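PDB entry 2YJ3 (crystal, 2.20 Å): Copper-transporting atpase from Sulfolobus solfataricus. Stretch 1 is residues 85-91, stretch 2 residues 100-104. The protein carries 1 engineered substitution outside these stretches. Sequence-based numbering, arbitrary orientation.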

ATOM      1  N   ILE A  85      -4.263 -22.322 -13.974  1.00 45.26           N
ATOM      2  CA  ILE A  85      -3.590 -21.355 -14.824  1.00 48.41           C
ATOM      3  C   ILE A  85      -3.394 -21.894 -16.239  1.00 53.68           C
ATOM      4  O   ILE A  85      -2.928 -23.019 -16.430  1.00 58.91           O
ATOM      5  CB  ILE A  85      -2.224 -20.965 -14.240  1.00 42.09           C
ATOM      6  CG1 ILE A  85      -2.404 -20.281 -12.890  1.00 39.72           C
ATOM      7  CG2 ILE A  85      -1.495 -20.025 -15.183  1.00 42.37           C
ATOM      8  CD1 ILE A  85      -3.190 -18.992 -12.969  1.00 36.62           C
ATOM      9  N   LEU A  86      -3.738 -21.072 -17.223  1.00 48.89           N
ATOM     10  CA  LEU A  86      -3.662 -21.454 -18.635  1.00 44.47           C
ATOM     11  C   LEU A  86      -2.419 -20.867 -19.316  1.00 44.31           C
ATOM     12  O   LEU A  86      -1.855 -19.870 -18.857  1.00 45.98           O
ATOM     13  CB  LEU A  86      -4.934 -20.997 -19.356  1.00 40.14           C
ATOM     14  CG  LEU A  86      -6.181 -21.890 -19.311  1.00 44.13           C
ATOM     15  CD1 LEU A  86      -6.026 -23.050 -18.333  1.00 49.99           C
ATOM     16  CD2 LEU A  86      -7.450 -21.077 -19.008  1.00 38.19           C
ATOM     17  N   GLU A  87      -1.982 -21.477 -20.411  1.00 50.31           N
ATOM     18  CA  GLU A  87      -0.838 -20.925 -21.143  1.00 55.27           C
ATOM     19  C   GLU A  87      -1.166 -19.599 -21.838  1.00 47.92           C
ATOM     20  O   GLU A  87      -2.078 -19.522 -22.653  1.00 50.19           O
ATOM     21  CB  GLU A  87      -0.283 -21.934 -22.155  1.00 60.36           C
ATOM     22  N   VAL A  88      -0.397 -18.563 -21.512  1.00 51.04           N
ATOM     23  CA  VAL A  88      -0.515 -17.249 -22.145  1.00 43.22           C
ATOM     24  C   VAL A  88       0.645 -16.976 -23.105  1.00 43.63           C
ATOM     25  O   VAL A  88       1.782 -17.352 -22.830  1.00 47.03           O
ATOM     26  CB  VAL A  88      -0.495 -16.121 -21.097  1.00 42.25           C
ATOM     27  CG1 VAL A  88      -0.584 -14.717 -21.784  1.00 36.95           C
ATOM     28  CG2 VAL A  88      -1.604 -16.321 -20.069  1.00 40.30           C
ATOM     29  N   LYS A  89       0.345 -16.312 -24.218  1.00 41.45           N
ATOM     30  CA  LYS A  89       1.359 -15.827 -25.149  1.00 50.55           C
ATOM     31  C   LYS A  89       1.225 -14.316 -25.310  1.00 49.84           C
ATOM     32  O   LYS A  89       0.167 -13.738 -25.039  1.00 46.74           O
ATOM     33  CB  LYS A  89       1.217 -16.502 -26.519  1.00 52.12           C
ATOM     34  N   ASP A  90       2.302 -13.682 -25.754  1.00 47.49           N
ATOM     35  CA  ASP A  90       2.317 -12.248 -26.028  1.00 50.36           C
ATOM     36  C   ASP A  90       2.009 -11.390 -24.806  1.00 45.14           C
ATOM     37  O   ASP A  90       1.398 -10.332 -24.913  1.00 46.20           O
ATOM     38  CB  ASP A  90       1.349 -11.912 -27.159  1.00 58.04           C
ATOM     39  CG  ASP A  90       1.777 -12.503 -28.475  1.00 63.02           C
ATOM     40  OD1 ASP A  90       2.991 -12.468 -28.773  1.00 74.73           O
ATOM     41  OD2 ASP A  90       0.908 -13.004 -29.215  1.00 59.40           O
ATOM     42  N   PHE A  91       2.439 -11.836 -23.640  1.00 40.56           N
ATOM     43  CA  PHE A  91       2.180 -11.056 -22.443  1.00 39.96           C
ATOM     44  C   PHE A  91       2.738  -9.647 -22.598  1.00 47.81           C
ATOM     45  O   PHE A  91       3.813  -9.447 -23.168  1.00 59.07           O
ATOM     46  CB  PHE A  91       2.797 -11.732 -21.236  1.00 35.79           C
ATOM     47  CG  PHE A  91       2.660 -10.953 -19.972  1.00 41.62           C
ATOM     48  CD1 PHE A  91       1.449 -10.924 -19.290  1.00 39.06           C
ATOM     49  CD2 PHE A  91       3.747 -10.274 -19.441  1.00 37.90           C
ATOM     50  CE1 PHE A  91       1.335 -10.229 -18.119  1.00 41.90           C
ATOM     51  CE2 PHE A  91       3.636  -9.566 -18.265  1.00 42.00           C
ATOM     52  CZ  PHE A  91       2.436  -9.545 -17.594  1.00 42.15           C
ATOM     53  N   ARG A 100      -1.980  -7.672 -20.386  1.00 38.22           N
ATOM     54  CA  ARG A 100      -2.605  -8.197 -21.602  1.00 31.80           C
ATOM     55  C   ARG A 100      -1.926  -9.467 -22.074  1.00 36.99           C
ATOM     56  O   ARG A 100      -0.738  -9.666 -21.823  1.00 42.35           O
ATOM     57  CB  ARG A 100      -2.561  -7.164 -22.728  1.00 35.39           C
ATOM     58  CG  ARG A 100      -3.232  -7.663 -23.998  1.00 45.23           C
ATOM     59  CD  ARG A 100      -3.089  -6.704 -25.189  1.00 52.81           C
ATOM     60  NE  ARG A 100      -1.735  -6.683 -25.733  1.00 62.21           N
ATOM     61  CZ  ARG A 100      -1.185  -7.666 -26.444  1.00 68.01           C
ATOM     62  NH1 ARG A 100      -1.862  -8.778 -26.705  1.00 55.89           N
ATOM     63  NH2 ARG A 100       0.061  -7.539 -26.892  1.00 76.34           N
ATOM     64  N   GLY A 101      -2.666 -10.320 -22.778  1.00 39.04           N
ATOM     65  CA  GLY A 101      -2.110 -11.567 -23.278  1.00 37.46           C
ATOM     66  C   GLY A 101      -3.075 -12.336 -24.159  1.00 39.07           C
ATOM     67  O   GLY A 101      -4.265 -12.042 -24.202  1.00 34.10           O
ATOM     68  N   LYS A 102      -2.562 -13.346 -24.849  1.00 39.36           N
ATOM     69  CA  LYS A 102      -3.396 -14.164 -25.718  1.00 44.12           C
ATOM     70  C   LYS A 102      -3.547 -15.586 -25.192  1.00 44.99           C
ATOM     71  O   LYS A 102      -2.568 -16.234 -24.827  1.00 43.48           O
ATOM     72  CB  LYS A 102      -2.823 -14.172 -27.140  1.00 49.06           C
ATOM     73  CG  LYS A 102      -3.579 -15.034 -28.152  1.00 51.41           C
ATOM     74  CD  LYS A 102      -3.142 -14.643 -29.579  1.00 60.69           C
ATOM     75  CE  LYS A 102      -3.267 -15.795 -30.576  1.00 61.83           C
ATOM     76  NZ  LYS A 102      -2.288 -16.892 -30.318  1.00 53.18           N
ATOM     77  N   ILE A 103      -4.787 -16.058 -25.157  1.00 42.49           N
ATOM     78  CA  ILE A 103      -5.098 -17.406 -24.707  1.00 40.95           C
ATOM     79  C   ILE A 103      -6.163 -17.943 -25.643  1.00 45.47           C
ATOM     80  O   ILE A 103      -7.123 -17.230 -25.971  1.00 43.42           O
ATOM     81  CB  ILE A 103      -5.698 -17.402 -23.281  1.00 38.14           C
ATOM     82  CG1 ILE A 103      -4.801 -16.666 -22.288  1.00 39.21           C
ATOM     83  CG2 ILE A 103      -6.017 -18.819 -22.805  1.00 33.76           C
ATOM     84  CD1 ILE A 103      -5.422 -16.594 -20.892  1.00 40.70           C
ATOM     85  N   SER A 104      -5.996 -19.193 -26.067  1.00 41.50           N
ATOM     86  CA  SER A 104      -6.936 -19.850 -26.972  1.00 48.61           C
ATOM     87  C   SER A 104      -7.411 -18.940 -28.104  1.00 51.90           C
ATOM     88  O   SER A 104      -8.617 -18.786 -28.323  1.00 51.72           O
ATOM     89  CB  SER A 104      -8.135 -20.409 -26.198  1.00 52.26           C
ATOM     90  OG  SER A 104      -7.780 -21.590 -25.486  1.00 53.22           O
TER

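The contact is built on a single antiparallel bridge between Lys89 and Lys102, whose CA atoms lie 5.1 Å apart. Lys89 N donates to Lys102 O at 3.0 Å, and Lys102 N returns the bond to Lys89 O at 2.8 Å. With N-H...O angles of 167° and 166°, both bonds are nearly straight. This is the small ring of a hydrogen-bonded antiparallel pair, and because it uses main-chain atoms alone, it asks nothing specific of either side chain. The two lysines send their CB atoms to the same face of the sheet; beyond CB, Lys89 is not modelled, while the end of the Lys102 side chain leads away from the partner stretch.

Weaker polar contacts extend the pairing. Lys102 O, already an acceptor, also receives a CA-H...O contact from Val88 CA at 3.5 Å. Past the corner that the chain turns at Asp90, Phe91 CA approaches Arg100 O at 3.3 Å in a second such contact. Asp90 takes the corner with positive phi (61°), and its carbonyl O lies 3.7 Å from Arg100 NH2, close but not a hydrogen bond.

Packing completes the contact around Val88. Its CG2 meets Ile103 CG1 at 3.9 Å, while its CG1 rests 3.8 Å from Gly101 CA. The glycine leaves the room for this: an ideal CB at Gly101 would fall 2.5 Å from Val88 CG1, a clear clash. The bare backbone here thus works as a seat for the valine methyl. Farther out, Leu86 CB touches Ile103 CG2 at 4.2 Å, so the buried isoleucine packs against two apolar residues of the other stretch. The whole contact buries 418 Å², both sides summed: one precise backbone pair, flanked by a fitted apolar patch.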